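Local coordinates for protein predicted transcriptional regulator (Clostridium thermocellum, PDB 1XMA) that probably acts as a dimeric, DNA-binding transcriptional regulator of the PadR-like family, recognising its operator through a winged helix-turn-helix fold, at residues Y41-I46 with Y80-R85; I46-I51 with K116-K121; Y91-Y96 with R109-G114. All blocks are in the same frame, centred on the assembly; numbering follows the deposited sequence. Where two conformers were deposited one is given.

Contact 1 (Y41-I46 with Y80-R85); sequences YVDTII and YSAFAR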
ATOM      1  N   TYR B  41       0.907   3.754   5.799  1.00 24.00           N
ATOM      2  CA  TYR B  41       0.309   3.374   7.101  1.00 24.19           C
ATOM      3  C   TYR B  41       1.146   3.546   8.357  1.00 22.91           C
ATOM      4  O   TYR B  41       0.667   3.284   9.453  1.00 27.48           O
ATOM      5  CB  TYR B  41      -0.358   1.992   7.010  1.00 24.83           C
ATOM      6  CG  TYR B  41      -1.597   2.116   6.150  1.00 27.79           C
ATOM      7  CD1 TYR B  41      -2.802   2.581   6.693  1.00 26.52           C
ATOM      8  CD2 TYR B  41      -1.548   1.844   4.775  1.00 26.21           C
ATOM      9  CE1 TYR B  41      -3.936   2.750   5.891  1.00 28.71           C
ATOM     10  CE2 TYR B  41      -2.673   2.010   3.963  1.00 28.14           C
ATOM     11  CZ  TYR B  41      -3.861   2.455   4.526  1.00 28.04           C
ATOM     12  OH  TYR B  41      -4.963   2.603   3.735  1.00 27.57           O
ATOM     13  N   VAL B  42       2.372   4.036   8.187  1.00 23.92           N
ATOM     14  CA  VAL B  42       3.308   4.270   9.281  1.00 23.89           C
ATOM     15  C   VAL B  42       2.635   5.027  10.412  1.00 23.50           C
ATOM     16  O   VAL B  42       2.584   4.538  11.563  1.00 26.05           O
ATOM     17  CB  VAL B  42       4.652   4.993   8.741  1.00 27.32           C
ATOM     18  CG1 VAL B  42       5.371   5.825   9.808  1.00 22.99           C
ATOM     19  CG2 VAL B  42       5.588   3.981   8.182  1.00 26.97           C
ATOM     20  N   ASP B  43       2.092   6.204  10.092  1.00 24.90           N
ATOM     21  CA  ASP B  43       1.441   7.068  11.098  1.00 24.74           C
ATOM     22  C   ASP B  43       0.276   6.382  11.786  1.00 23.13           C
ATOM     23  O   ASP B  43       0.109   6.495  13.013  1.00 23.05           O
ATOM     24  CB  ASP B  43       0.975   8.371  10.473  1.00 24.03           C
ATOM     25  CG  ASP B  43       2.136   9.223   9.970  1.00 27.67           C
ATOM     26  OD1 ASP B  43       3.290   8.780  10.036  1.00 30.23           O
ATOM     27  OD2 ASP B  43       1.897  10.338   9.499  1.00 29.69           O
ATOM     28  N   THR B  44      -0.536   5.689  10.990  1.00 19.31           N
ATOM     29  CA  THR B  44      -1.700   4.960  11.490  1.00 18.58           C
ATOM     30  C   THR B  44      -1.278   3.821  12.435  1.00 18.90           C
ATOM     31  O   THR B  44      -1.912   3.614  13.453  1.00 21.39           O
ATOM     32  CB  THR B  44      -2.529   4.405  10.308  1.00 22.44           C
ATOM     33  OG1 THR B  44      -2.834   5.482   9.406  1.00 21.81           O
ATOM     34  CG2 THR B  44      -3.831   3.719  10.797  1.00 20.47           C
ATOM     35  N   ILE B  45      -0.201   3.104  12.083  1.00 18.52           N
ATOM     36  CA  ILE B  45       0.401   2.078  12.950  1.00 19.49           C
ATOM     37  C   ILE B  45       0.935   2.650  14.295  1.00 20.65           C
ATOM     38  O   ILE B  45       0.766   2.049  15.335  1.00 24.18           O
ATOM     39  CB  ILE B  45       1.548   1.300  12.179  1.00 19.11           C
ATOM     40  CG1 ILE B  45       0.961   0.451  11.038  1.00 18.21           C
ATOM     41  CG2 ILE B  45       2.437   0.502  13.150  1.00 18.12           C
ATOM     42  CD1 ILE B  45       1.995  -0.304  10.176  1.00 16.53           C
ATOM     43  N   ILE B  46       1.584   3.809  14.252  1.00 22.97           N
ATOM     44  CA  ILE B  46       2.063   4.488  15.462  1.00 23.07           C
ATOM     45  C   ILE B  46       0.916   4.989  16.321  1.00 23.72           C
ATOM     46  O   ILE B  46       0.954   4.843  17.540  1.00 25.82           O
ATOM     47  CB  ILE B  46       3.026   5.662  15.147  1.00 23.48           C
ATOM     48  CG1 ILE B  46       4.366   5.115  14.621  1.00 24.49           C
ATOM     49  CG2 ILE B  46       3.244   6.532  16.412  1.00 21.42           C
ATOM     50  CD1 ILE B  46       5.150   6.089  13.755  1.00 24.44           C
ATOM     51  N   TYR B  80      11.200   8.582  13.719  1.00 32.63           N
ATOM     52  CA  TYR B  80      11.344   9.892  14.355  1.00 34.29           C
ATOM     53  C   TYR B  80      10.875  11.083  13.509  1.00 33.43           C
ATOM     54  O   TYR B  80      10.456  12.106  14.065  1.00 34.29           O
ATOM     55  CB  TYR B  80      12.732  10.076  14.980  1.00 36.22           C
ATOM     56  CG  TYR B  80      12.926   9.146  16.186  1.00 38.65           C
ATOM     57  CD1 TYR B  80      13.487   7.874  16.031  1.00 38.37           C
ATOM     58  CD2 TYR B  80      12.513   9.529  17.467  1.00 38.88           C
ATOM     59  CE1 TYR B  80      13.652   7.011  17.121  1.00 38.73           C
ATOM     60  CE2 TYR B  80      12.672   8.673  18.565  1.00 38.37           C
ATOM     61  CZ  TYR B  80      13.245   7.420  18.388  1.00 39.62           C
ATOM     62  OH  TYR B  80      13.404   6.567  19.482  1.00 38.66           O
ATOM     63  N   SER B  81      10.873  10.948  12.185  1.00 29.96           N
ATOM     64  CA  SER B  81      10.174  11.973  11.380  1.00 30.81           C
ATOM     65  C   SER B  81       8.648  11.818  11.402  1.00 28.31           C
ATOM     66  O   SER B  81       7.910  12.785  11.170  1.00 28.57           O
ATOM     67  CB  SER B  81      10.715  12.061   9.947  1.00 32.04           C
ATOM     68  OG  SER B  81      10.685  10.813   9.323  1.00 37.95           O
ATOM     69  N   ALA B  82       8.172  10.602  11.698  1.00 29.82           N
ATOM     70  CA  ALA B  82       6.734  10.361  11.868  1.00 26.04           C
ATOM     71  C   ALA B  82       6.192  11.032  13.139  1.00 26.11           C
ATOM     72  O   ALA B  82       5.139  11.686  13.102  1.00 27.49           O
ATOM     73  CB  ALA B  82       6.430   8.862  11.851  1.00 26.17           C
ATOM     74  N   PHE B  83       6.907  10.882  14.256  1.00 24.64           N
ATOM     75  CA  PHE B  83       6.558  11.587  15.503  1.00 24.60           C
ATOM     76  C   PHE B  83       6.448  13.089  15.266  1.00 27.13           C
ATOM     77  O   PHE B  83       5.473  13.735  15.699  1.00 24.49           O
ATOM     78  CB  PHE B  83       7.622  11.362  16.576  1.00 23.07           C
ATOM     79  CG  PHE B  83       7.600   9.999  17.200  1.00 23.98           C
ATOM     80  CD1 PHE B  83       8.810   9.345  17.498  1.00 20.81           C
ATOM     81  CD2 PHE B  83       6.382   9.362  17.520  1.00 24.55           C
ATOM     82  CE1 PHE B  83       8.820   8.061  18.101  1.00 23.12           C
ATOM     83  CE2 PHE B  83       6.370   8.075  18.127  1.00 27.18           C
ATOM     84  CZ  PHE B  83       7.596   7.427  18.422  1.00 25.17           C
ATOM     85  N   ALA B  84       7.464  13.629  14.577  1.00 28.12           N
ATOM     86  CA  ALA B  84       7.549  15.053  14.279  1.00 30.71           C
ATOM     87  C   ALA B  84       6.312  15.508  13.504  1.00 30.54           C
ATOM     88  O   ALA B  84       5.635  16.438  13.929  1.00 30.83           O
ATOM     89  CB  ALA B  84       8.860  15.373  13.508  1.00 28.04           C
ATOM     90  N   ARG B  85       6.025  14.817  12.387  1.00 30.33           N
ATOM     91  CA  ARG B  85       4.814  15.020  11.565  1.00 28.09           C
ATOM     92  C   ARG B  85       3.516  14.831  12.342  1.00 28.65           C
ATOM     93  O   ARG B  85       2.602  15.635  12.212  1.00 30.02           O
ATOM     94  CB  ARG B  85       4.827  14.066  10.355  1.00 27.97           C
ATOM     95  CG  ARG B  85       3.541  14.078   9.495  0.65 25.74           C
ATOM     96  CD  ARG B  85       3.430  12.828   8.612  0.65 26.40           C
ATOM     97  NE  ARG B  85       4.715  12.511   8.019  0.65 24.52           N
ATOM     98  CZ  ARG B  85       5.378  11.383   8.178  0.65 25.22           C
ATOM     99  NH1 ARG B  85       4.869  10.396   8.891  0.65 26.28           N
ATOM    100  NH2 ARG B  85       6.563  11.243   7.596  0.65 25.78           N
TER
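Val42, Asp43 and Ile46 of helix 35-52 meet Ala82, Phe83 and Arg85 of helix 76-88 in the buried core of the winged helix-turn-helix domain, where helix 76-88 has the place that the recognition helix takes in this fold. The two segments cross steeply, at 78°, with 10.1 Å between their axes at closest approach. Ala82 is the small residue at the crossing. Its CB lies 3.8 Å from Val42 CG1 and 3.6 Å from Ile46 CD1, so one methyl serves two branched side chains. The other branch of Ile46 reaches a different partner: Ile46 CG2 comes obliquely to the ring of Phe83, 3.9 Å from Phe83 CE2, and that ring also stacks on Tyr108 of the wing. Leu79 and Leu86 of helix 76-88 and Ile60 of helix 57-67 complete the apolar surroundings of Ile46.

Beside this core runs a salt bridge. The chain of Arg85 leaves its helix extended and then bends at chi3 (-42°), which brings the guanidinium over Ser81 O and turns NH1 to the carboxylate of Asp43. The carboxylate and guanidinium planes are nearly coplanar. Arg85 NH1 donates to the syn lone pair of Asp43 OD2 over 3.0 Å, with 157° at the hydrogen. Asp43 OD1 is modelled still nearer to Arg85 NH1, but Arg85 was built in two conformers and that short separation is doubtful. Asp43 OD1 also rests on the methyl of Ala82, at 3.6 Å, where charge borders hydrocarbon. The chemistry implies that Arg85, itself partly exposed, would probably stabilise the negative charge of the buried Asp43 carboxylate.

Contact 2 (I46-I51 with K116-K121); sequences ILSLLI and KYYKQK
Tyr117 and Tyr118 both place CG opposite the backbone nitrogen (chi1 171° for Tyr118, almost the same for Tyr117), yet the two neighbours on helix 112-135 start out differently: Tyr118 leaves its backbone facing helix 35-52, while Tyr117 leaves to one side and only its ring comes near Leu47. They are also used quite differently. Tyr117 offers its edge: Leu47 CD1 lies close to the ring plane, a tight 3.2 Å from Tyr117 CD1, and the two side chains cross at about a right angle. Lys121 CG covers part of one face of the same ring, which is also stacked with Tyr91.

Tyr118 offers a face. Ile51 CD1 stands 3.8 Å from the centroid of the Tyr118 ring and only 14° off its normal, a CH-pi contact, while Ser48 CB approaches obliquely to within 3.7 Å of Tyr118 CE1. The polar ends point to the partner molecule: Ser48 OG and Tyr118 OH are both hydrogen-bonded to the backbone oxygen of Phe135 of the second subunit, and Tyr118 OH also to the backbone nitrogen of Lys137 of that subunit. One ring thus joins the intrachain packing to the dimer interface. The segments run at 124° to each other. A C-terminal helix packed on the N-terminal helix of the winged domain, with these bonds to the second subunit, is consistent with the dimers of PadR-like regulators.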
ATOM      1  N   ILE B  46       1.584   3.809  14.252  1.00 22.97           N
ATOM      2  CA  ILE B  46       2.063   4.488  15.462  1.00 23.07           C
ATOM      3  C   ILE B  46       0.916   4.989  16.321  1.00 23.72           C
ATOM      4  O   ILE B  46       0.954   4.843  17.540  1.00 25.82           O
ATOM      5  CB  ILE B  46       3.026   5.662  15.147  1.00 23.48           C
ATOM      6  CG1 ILE B  46       4.366   5.115  14.621  1.00 24.49           C
ATOM      7  CG2 ILE B  46       3.244   6.532  16.412  1.00 21.42           C
ATOM      8  CD1 ILE B  46       5.150   6.089  13.755  1.00 24.44           C
ATOM      9  N   LEU B  47      -0.109   5.549  15.678  1.00 21.82           N
ATOM     10  CA  LEU B  47      -1.333   5.967  16.359  1.00 19.46           C
ATOM     11  C   LEU B  47      -2.061   4.797  17.011  1.00 22.08           C
ATOM     12  O   LEU B  47      -2.589   4.912  18.132  1.00 21.91           O
ATOM     13  CB  LEU B  47      -2.263   6.683  15.373  1.00 19.68           C
ATOM     14  CG  LEU B  47      -1.775   8.040  14.851  1.00 20.72           C
ATOM     15  CD1 LEU B  47      -2.746   8.575  13.835  1.00 20.83           C
ATOM     16  CD2 LEU B  47      -1.545   9.061  16.006  1.00 19.50           C
ATOM     17  N   SER B  48      -2.085   3.679  16.298  1.00 20.85           N
ATOM     18  CA  SER B  48      -2.704   2.462  16.767  1.00 22.89           C
ATOM     19  C   SER B  48      -2.083   1.985  18.101  1.00 21.51           C
ATOM     20  O   SER B  48      -2.799   1.602  19.027  1.00 19.12           O
ATOM     21  CB  SER B  48      -2.552   1.391  15.692  1.00 22.51           C
ATOM     22  OG  SER B  48      -3.016   0.162  16.155  1.00 24.56           O
ATOM     23  N   LEU B  49      -0.758   2.021  18.186  1.00 18.96           N
ATOM     24  CA  LEU B  49      -0.061   1.686  19.425  1.00 20.89           C
ATOM     25  C   LEU B  49      -0.323   2.681  20.558  1.00 22.56           C
ATOM     26  O   LEU B  49      -0.424   2.282  21.733  1.00 23.65           O
ATOM     27  CB  LEU B  49       1.437   1.520  19.190  1.00 18.61           C
ATOM     28  CG  LEU B  49       1.800   0.201  18.499  1.00 20.63           C
ATOM     29  CD1 LEU B  49       3.236   0.246  17.936  1.00 22.92           C
ATOM     30  CD2 LEU B  49       1.622  -0.985  19.442  1.00 15.51           C
ATOM     31  N   LEU B  50      -0.457   3.960  20.201  1.00 21.29           N
ATOM     32  CA  LEU B  50      -0.744   5.001  21.178  1.00 23.01           C
ATOM     33  C   LEU B  50      -2.171   4.940  21.712  1.00 26.14           C
ATOM     34  O   LEU B  50      -2.436   5.385  22.829  1.00 28.52           O
ATOM     35  CB  LEU B  50      -0.409   6.390  20.613  1.00 20.65           C
ATOM     36  CG  LEU B  50       1.107   6.576  20.449  1.00 21.23           C
ATOM     37  CD1 LEU B  50       1.444   7.850  19.682  1.00 17.72           C
ATOM     38  CD2 LEU B  50       1.831   6.535  21.808  1.00 16.73           C
ATOM     39  N   ILE B  51      -3.091   4.372  20.929  1.00 26.82           N
ATOM     40  CA  ILE B  51      -4.453   4.109  21.432  1.00 25.38           C
ATOM     41  C   ILE B  51      -4.466   3.038  22.565  1.00 26.11           C
ATOM     42  O   ILE B  51      -5.289   3.104  23.493  1.00 24.85           O
ATOM     43  CB  ILE B  51      -5.424   3.748  20.282  1.00 23.64           C
ATOM     44  CG1 ILE B  51      -5.624   4.964  19.378  1.00 23.36           C
ATOM     45  CG2 ILE B  51      -6.762   3.245  20.839  1.00 23.23           C
ATOM     46  CD1 ILE B  51      -6.154   4.659  17.990  1.00 22.42           C
ATOM     47  N   LYS B 116      -9.345  10.535  15.311  1.00 33.55           N
ATOM     48  CA  LYS B 116     -10.172  10.763  14.137  1.00 35.10           C
ATOM     49  C   LYS B 116      -9.410  10.541  12.825  1.00 34.47           C
ATOM     50  O   LYS B 116      -9.969   9.999  11.858  1.00 34.50           O
ATOM     51  CB  LYS B 116     -10.793  12.173  14.179  1.00 36.42           C
ATOM     52  N   TYR B 117      -8.146  10.965  12.781  1.00 32.21           N
ATOM     53  CA  TYR B 117      -7.288  10.640  11.648  1.00 30.39           C
ATOM     54  C   TYR B 117      -7.104   9.121  11.511  1.00 32.55           C
ATOM     55  O   TYR B 117      -7.115   8.576  10.390  1.00 31.20           O
ATOM     56  CB  TYR B 117      -5.949  11.330  11.776  1.00 29.01           C
ATOM     57  CG  TYR B 117      -4.879  10.880  10.772  1.00 28.76           C
ATOM     58  CD1 TYR B 117      -3.917   9.955  11.139  1.00 26.21           C
ATOM     59  CD2 TYR B 117      -4.817  11.419   9.466  1.00 31.36           C
ATOM     60  CE1 TYR B 117      -2.924   9.550  10.268  1.00 28.93           C
ATOM     61  CE2 TYR B 117      -3.797  11.016   8.552  1.00 29.90           C
ATOM     62  CZ  TYR B 117      -2.853  10.076   8.980  1.00 30.53           C
ATOM     63  OH  TYR B 117      -1.842   9.627   8.142  1.00 31.00           O
ATOM     64  N   TYR B 118      -6.925   8.450  12.650  1.00 32.24           N
ATOM     65  CA  TYR B 118      -6.788   7.001  12.691  1.00 31.65           C
ATOM     66  C   TYR B 118      -8.026   6.306  12.101  1.00 33.67           C
ATOM     67  O   TYR B 118      -7.900   5.367  11.295  1.00 32.91           O
ATOM     68  CB  TYR B 118      -6.533   6.531  14.139  1.00 29.27           C
ATOM     69  CG  TYR B 118      -6.603   5.024  14.301  1.00 29.23           C
ATOM     70  CD1 TYR B 118      -5.484   4.216  14.045  1.00 28.72           C
ATOM     71  CD2 TYR B 118      -7.802   4.395  14.681  1.00 26.51           C
ATOM     72  CE1 TYR B 118      -5.567   2.803  14.174  1.00 28.12           C
ATOM     73  CE2 TYR B 118      -7.885   3.023  14.824  1.00 27.23           C
ATOM     74  CZ  TYR B 118      -6.764   2.227  14.564  1.00 28.52           C
ATOM     75  OH  TYR B 118      -6.865   0.862  14.704  1.00 29.79           O
ATOM     76  N   LYS B 119      -9.218   6.767  12.495  1.00 34.50           N
ATOM     77  CA  LYS B 119     -10.473   6.132  12.036  1.00 36.45           C
ATOM     78  C   LYS B 119     -10.709   6.315  10.530  1.00 34.12           C
ATOM     79  O   LYS B 119     -11.201   5.397   9.857  1.00 32.74           O
ATOM     80  CB  LYS B 119     -11.677   6.623  12.848  1.00 38.82           C
ATOM     81  CG  LYS B 119     -11.678   6.141  14.287  1.00 41.38           C
ATOM     82  CD  LYS B 119     -13.051   6.273  14.919  1.00 46.31           C
ATOM     83  CE  LYS B 119     -13.304   7.679  15.456  1.00 48.05           C
ATOM     84  NZ  LYS B 119     -14.414   7.686  16.474  1.00 50.00           N
ATOM     85  N   GLN B 120     -10.346   7.494  10.020  1.00 30.13           N
ATOM     86  CA  GLN B 120     -10.373   7.784   8.593  1.00 34.52           C
ATOM     87  C   GLN B 120      -9.444   6.838   7.821  1.00 32.73           C
ATOM     88  O   GLN B 120      -9.821   6.276   6.788  1.00 27.53           O
ATOM     89  CB  GLN B 120      -9.968   9.246   8.318  1.00 36.34           C
ATOM     90  CG  GLN B 120     -10.238   9.675   6.851  1.00 44.91           C
ATOM     91  CD  GLN B 120      -9.373  10.849   6.363  1.00 47.05           C
ATOM     92  OE1 GLN B 120      -9.887  11.960   6.111  1.00 50.82           O
ATOM     93  NE2 GLN B 120      -8.052  10.604   6.206  1.00 50.53           N
ATOM     94  N   LYS B 121      -8.223   6.676   8.332  1.00 31.13           N
ATOM     95  CA  LYS B 121      -7.230   5.817   7.694  1.00 29.76           C
ATOM     96  C   LYS B 121      -7.612   4.342   7.788  1.00 27.94           C
ATOM     97  O   LYS B 121      -7.290   3.562   6.900  1.00 26.52           O
ATOM     98  CB  LYS B 121      -5.846   6.085   8.294  1.00 31.13           C
ATOM     99  CG  LYS B 121      -5.218   7.376   7.789  1.00 29.34           C
ATOM    100  CD  LYS B 121      -4.388   7.079   6.566  1.00 34.15           C
ATOM    101  CE  LYS B 121      -4.335   8.259   5.635  1.00 36.14           C
ATOM    102  NZ  LYS B 121      -3.567   7.906   4.405  1.00 40.74           N
TER

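Contact 3 (Y91-Y96 with R109-G114); sequences YIKSYY and RITPEG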
ATOM      1  N   TYR B  91      -1.746  15.311  16.173  1.00 31.72           N
ATOM      2  CA  TYR B  91      -2.363  13.986  16.354  1.00 29.33           C
ATOM      3  C   TYR B  91      -1.858  13.285  17.600  1.00 27.52           C
ATOM      4  O   TYR B  91      -2.474  12.327  18.084  1.00 29.33           O
ATOM      5  CB  TYR B  91      -2.117  13.112  15.125  1.00 32.78           C
ATOM      6  CG  TYR B  91      -2.725  13.639  13.831  1.00 34.23           C
ATOM      7  CD1 TYR B  91      -3.897  14.409  13.838  1.00 33.65           C
ATOM      8  CD2 TYR B  91      -2.143  13.343  12.597  1.00 34.56           C
ATOM      9  CE1 TYR B  91      -4.450  14.889  12.655  1.00 35.15           C
ATOM     10  CE2 TYR B  91      -2.707  13.810  11.402  1.00 35.21           C
ATOM     11  CZ  TYR B  91      -3.855  14.580  11.443  1.00 33.70           C
ATOM     12  OH  TYR B  91      -4.406  15.049  10.278  1.00 32.90           O
ATOM     13  N   ILE B  92      -0.711  13.751  18.095  1.00 25.62           N
ATOM     14  CA  ILE B  92      -0.110  13.249  19.323  1.00 22.90           C
ATOM     15  C   ILE B  92       0.520  14.422  20.046  1.00 25.63           C
ATOM     16  O   ILE B  92       0.905  15.420  19.403  1.00 23.24           O
ATOM     17  CB  ILE B  92       1.002  12.175  19.073  1.00 19.93           C
ATOM     18  CG1 ILE B  92       2.227  12.802  18.360  1.00 21.44           C
ATOM     19  CG2 ILE B  92       0.445  10.958  18.339  1.00 19.66           C
ATOM     20  CD1 ILE B  92       3.434  11.854  18.124  1.00 21.95           C
ATOM     21  N   LYS B  93       0.665  14.283  21.371  1.00 24.67           N
ATOM     22  CA  LYS B  93       1.427  15.240  22.169  1.00 23.67           C
ATOM     23  C   LYS B  93       2.568  14.597  22.960  1.00 24.20           C
ATOM     24  O   LYS B  93       2.403  13.539  23.564  1.00 24.71           O
ATOM     25  CB  LYS B  93       0.501  15.960  23.124  1.00 27.01           C
ATOM     26  CG  LYS B  93      -0.226  17.127  22.498  1.00 31.46           C
ATOM     27  CD  LYS B  93      -1.418  17.525  23.352  1.00 34.28           C
ATOM     28  CE  LYS B  93      -1.987  18.841  22.902  1.00 36.36           C
ATOM     29  NZ  LYS B  93      -2.641  19.505  24.058  1.00 38.71           N
ATOM     30  N   SER B  94       3.714  15.261  22.961  1.00 22.14           N
ATOM     31  CA  SER B  94       4.850  14.861  23.758  1.00 24.44           C
ATOM     32  C   SER B  94       4.680  15.277  25.210  1.00 25.36           C
ATOM     33  O   SER B  94       3.992  16.254  25.538  1.00 25.49           O
ATOM     34  CB  SER B  94       6.138  15.482  23.210  1.00 25.40           C
ATOM     35  OG  SER B  94       6.043  16.898  23.204  1.00 27.30           O
ATOM     36  N   TYR B  95       5.320  14.519  26.078  1.00 25.05           N
ATOM     37  CA  TYR B  95       5.520  14.931  27.441  1.00 24.27           C
ATOM     38  C   TYR B  95       6.776  14.270  27.933  1.00 24.61           C
ATOM     39  O   TYR B  95       7.376  13.471  27.194  1.00 25.33           O
ATOM     40  CB  TYR B  95       4.284  14.654  28.312  1.00 25.15           C
ATOM     41  CG  TYR B  95       3.873  13.218  28.517  1.00 24.86           C
ATOM     42  CD1 TYR B  95       4.330  12.496  29.630  1.00 25.47           C
ATOM     43  CD2 TYR B  95       2.969  12.584  27.634  1.00 26.03           C
ATOM     44  CE1 TYR B  95       3.935  11.159  29.854  1.00 23.85           C
ATOM     45  CE2 TYR B  95       2.562  11.232  27.850  1.00 23.31           C
ATOM     46  CZ  TYR B  95       3.051  10.547  28.965  1.00 25.02           C
ATOM     47  OH  TYR B  95       2.682   9.261  29.197  1.00 25.51           O
ATOM     48  N   TYR B  96       7.191  14.615  29.154  1.00 24.17           N
ATOM     49  CA  TYR B  96       8.516  14.263  29.655  1.00 25.22           C
ATOM     50  C   TYR B  96       8.496  13.517  30.973  1.00 25.17           C
ATOM     51  O   TYR B  96       7.914  13.996  31.952  1.00 25.66           O
ATOM     52  CB  TYR B  96       9.391  15.527  29.768  1.00 27.10           C
ATOM     53  CG  TYR B  96       9.526  16.210  28.455  1.00 29.17           C
ATOM     54  CD1 TYR B  96       8.890  17.429  28.211  1.00 30.66           C
ATOM     55  CD2 TYR B  96      10.245  15.614  27.416  1.00 29.56           C
ATOM     56  CE1 TYR B  96       8.996  18.055  26.958  1.00 30.82           C
ATOM     57  CE2 TYR B  96      10.344  16.226  26.165  1.00 31.03           C
ATOM     58  CZ  TYR B  96       9.716  17.441  25.942  1.00 29.27           C
ATOM     59  OH  TYR B  96       9.834  18.044  24.702  1.00 28.59           O
ATOM     60  N   ARG B 109       1.312  10.833  23.702  1.00 23.58           N
ATOM     61  CA  ARG B 109      -0.066  10.469  23.944  1.00 28.68           C
ATOM     62  C   ARG B 109      -0.875  10.883  22.717  1.00 26.06           C
ATOM     63  O   ARG B 109      -0.653  11.955  22.167  1.00 23.50           O
ATOM     64  CB  ARG B 109      -0.568  11.187  25.215  1.00 30.47           C
ATOM     65  CG  ARG B 109      -2.072  11.171  25.475  1.00 30.82           C
ATOM     66  CD  ARG B 109      -2.390  11.719  26.904  1.00 31.85           C
ATOM     67  NE  ARG B 109      -1.990  10.773  27.956  1.00 34.30           N
ATOM     68  CZ  ARG B 109      -2.092  10.987  29.269  1.00 35.45           C
ATOM     69  NH1 ARG B 109      -2.589  12.128  29.734  1.00 36.28           N
ATOM     70  NH2 ARG B 109      -1.698  10.051  30.129  1.00 34.12           N
ATOM     71  N   ILE B 110      -1.806  10.027  22.291  1.00 24.49           N
ATOM     72  CA  ILE B 110      -2.661  10.351  21.144  1.00 26.45           C
ATOM     73  C   ILE B 110      -3.730  11.446  21.486  1.00 27.77           C
ATOM     74  O   ILE B 110      -4.282  11.460  22.589  1.00 26.29           O
ATOM     75  CB  ILE B 110      -3.284   9.050  20.492  1.00 25.72           C
ATOM     76  CG1 ILE B 110      -3.968   9.381  19.151  1.00 26.78           C
ATOM     77  CG2 ILE B 110      -4.201   8.288  21.492  1.00 26.42           C
ATOM     78  CD1 ILE B 110      -4.399   8.181  18.337  1.00 24.67           C
ATOM     79  N   THR B 111      -3.981  12.364  20.546  1.00 29.74           N
ATOM     80  CA  THR B 111      -5.023  13.412  20.716  1.00 30.80           C
ATOM     81  C   THR B 111      -6.380  12.992  20.098  1.00 32.56           C
ATOM     82  O   THR B 111      -6.425  12.104  19.240  1.00 32.21           O
ATOM     83  CB  THR B 111      -4.585  14.773  20.122  1.00 28.12           C
ATOM     84  OG1 THR B 111      -4.470  14.667  18.697  1.00 27.35           O
ATOM     85  CG2 THR B 111      -3.263  15.244  20.709  1.00 25.08           C
ATOM     86  N   PRO B 112      -7.499  13.601  20.557  1.00 36.16           N
ATOM     87  CA  PRO B 112      -8.796  13.371  19.887  1.00 35.61           C
ATOM     88  C   PRO B 112      -8.744  13.534  18.367  1.00 35.02           C
ATOM     89  O   PRO B 112      -9.435  12.813  17.651  1.00 39.44           O
ATOM     90  CB  PRO B 112      -9.696  14.450  20.500  1.00 34.09           C
ATOM     91  CG  PRO B 112      -9.149  14.598  21.901  1.00 35.10           C
ATOM     92  CD  PRO B 112      -7.649  14.483  21.738  1.00 36.12           C
ATOM     93  N   GLU B 113      -7.931  14.473  17.896  1.00 34.74           N
ATOM     94  CA  GLU B 113      -7.764  14.752  16.467  1.00 34.55           C
ATOM     95  C   GLU B 113      -6.971  13.635  15.783  1.00 36.23           C
ATOM     96  O   GLU B 113      -7.133  13.381  14.578  1.00 38.02           O
ATOM     97  CB  GLU B 113      -7.086  16.123  16.254  1.00 31.70           C
ATOM     98  CG  GLU B 113      -7.810  17.321  16.965  0.65 32.72           C
ATOM     99  CD  GLU B 113      -7.546  17.409  18.490  0.65 31.31           C
ATOM    100  OE1 GLU B 113      -6.612  16.769  18.981  0.65 29.98           O
ATOM    101  OE2 GLU B 113      -8.278  18.130  19.197  0.65 31.90           O
ATOM    102  N   GLY B 114      -6.129  12.964  16.572  1.00 34.57           N
ATOM    103  CA  GLY B 114      -5.334  11.841  16.120  1.00 32.35           C
ATOM    104  C   GLY B 114      -6.129  10.570  16.059  1.00 31.29           C
ATOM    105  O   GLY B 114      -5.839   9.704  15.254  1.00 32.24           O
TER
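Backbone hydrogen bonds pair Lys93 with Arg109 in antiparallel fashion: Lys93 N donates to Arg109 O over 2.8 Å, and Arg109 N returns a bond to Lys93 O over 2.9 Å. Ile92 faces Ile110 as a non-hydrogen-bonded pair. Past the strand end, Thr111 N reaches Tyr91 O at 2.9 Å in a straight bond (179°) whose donor stands above the carbonyl plane. Gly114 CA adds a CA-H...O contact to the same oxygen.

These strands, 92-96 and 106-110, form the beta hairpin that is the wing of the winged helix fold, and Thr111 turns the second one into helix 112-135. As N-cap, its OG1 receives a weak bond from Gly114 N and is also hydrogen-bonded to Gly90 O.

Side chains of the strands divide between the sheet faces: Ile92 and Ile110 share the one covered by Leu47, Lys93 and Arg109 the other. Lys93 CD passes 3.9 Å from Thr111 CG2. Arg109 CB lies at the edge of the Tyr95 ring, and both polar ends meet Asp54: Arg109 by a salt bridge, Tyr95 by a hydrogen bond. The Tyr91 ring lies obliquely on the first turn of helix 112-135, with Tyr91 CB 3.6 Å from Gly114 CA and Tyr91 CD1 3.5 Å from Glu113 O.

How the contacts relate
Helix 35-52 is shared by contacts 1 and 2, which meet where Thr44 touches Tyr118 and Lys121: contact 1 ties it to helix 76-88 in the deep core, contact 2 to the C-terminal helix on a partly buried flank. Contact 3 lies farther out, in the wing, joined to both others by Ile92, whose CD1 touches Phe83 O and whose CG2 touches Leu47 and Leu50, and to contact 2 also by Ile110 and Gly114. The chemistry follows the place. The core pairs aliphatic packing with one ion pair at its margin, with a buried carboxylate; the flank relies on two tyrosine rings, of which the hydroxyl of Tyr118 bonds to the second subunit; the hairpin rests on backbone bonds, keeping several long polar side chains at the surface.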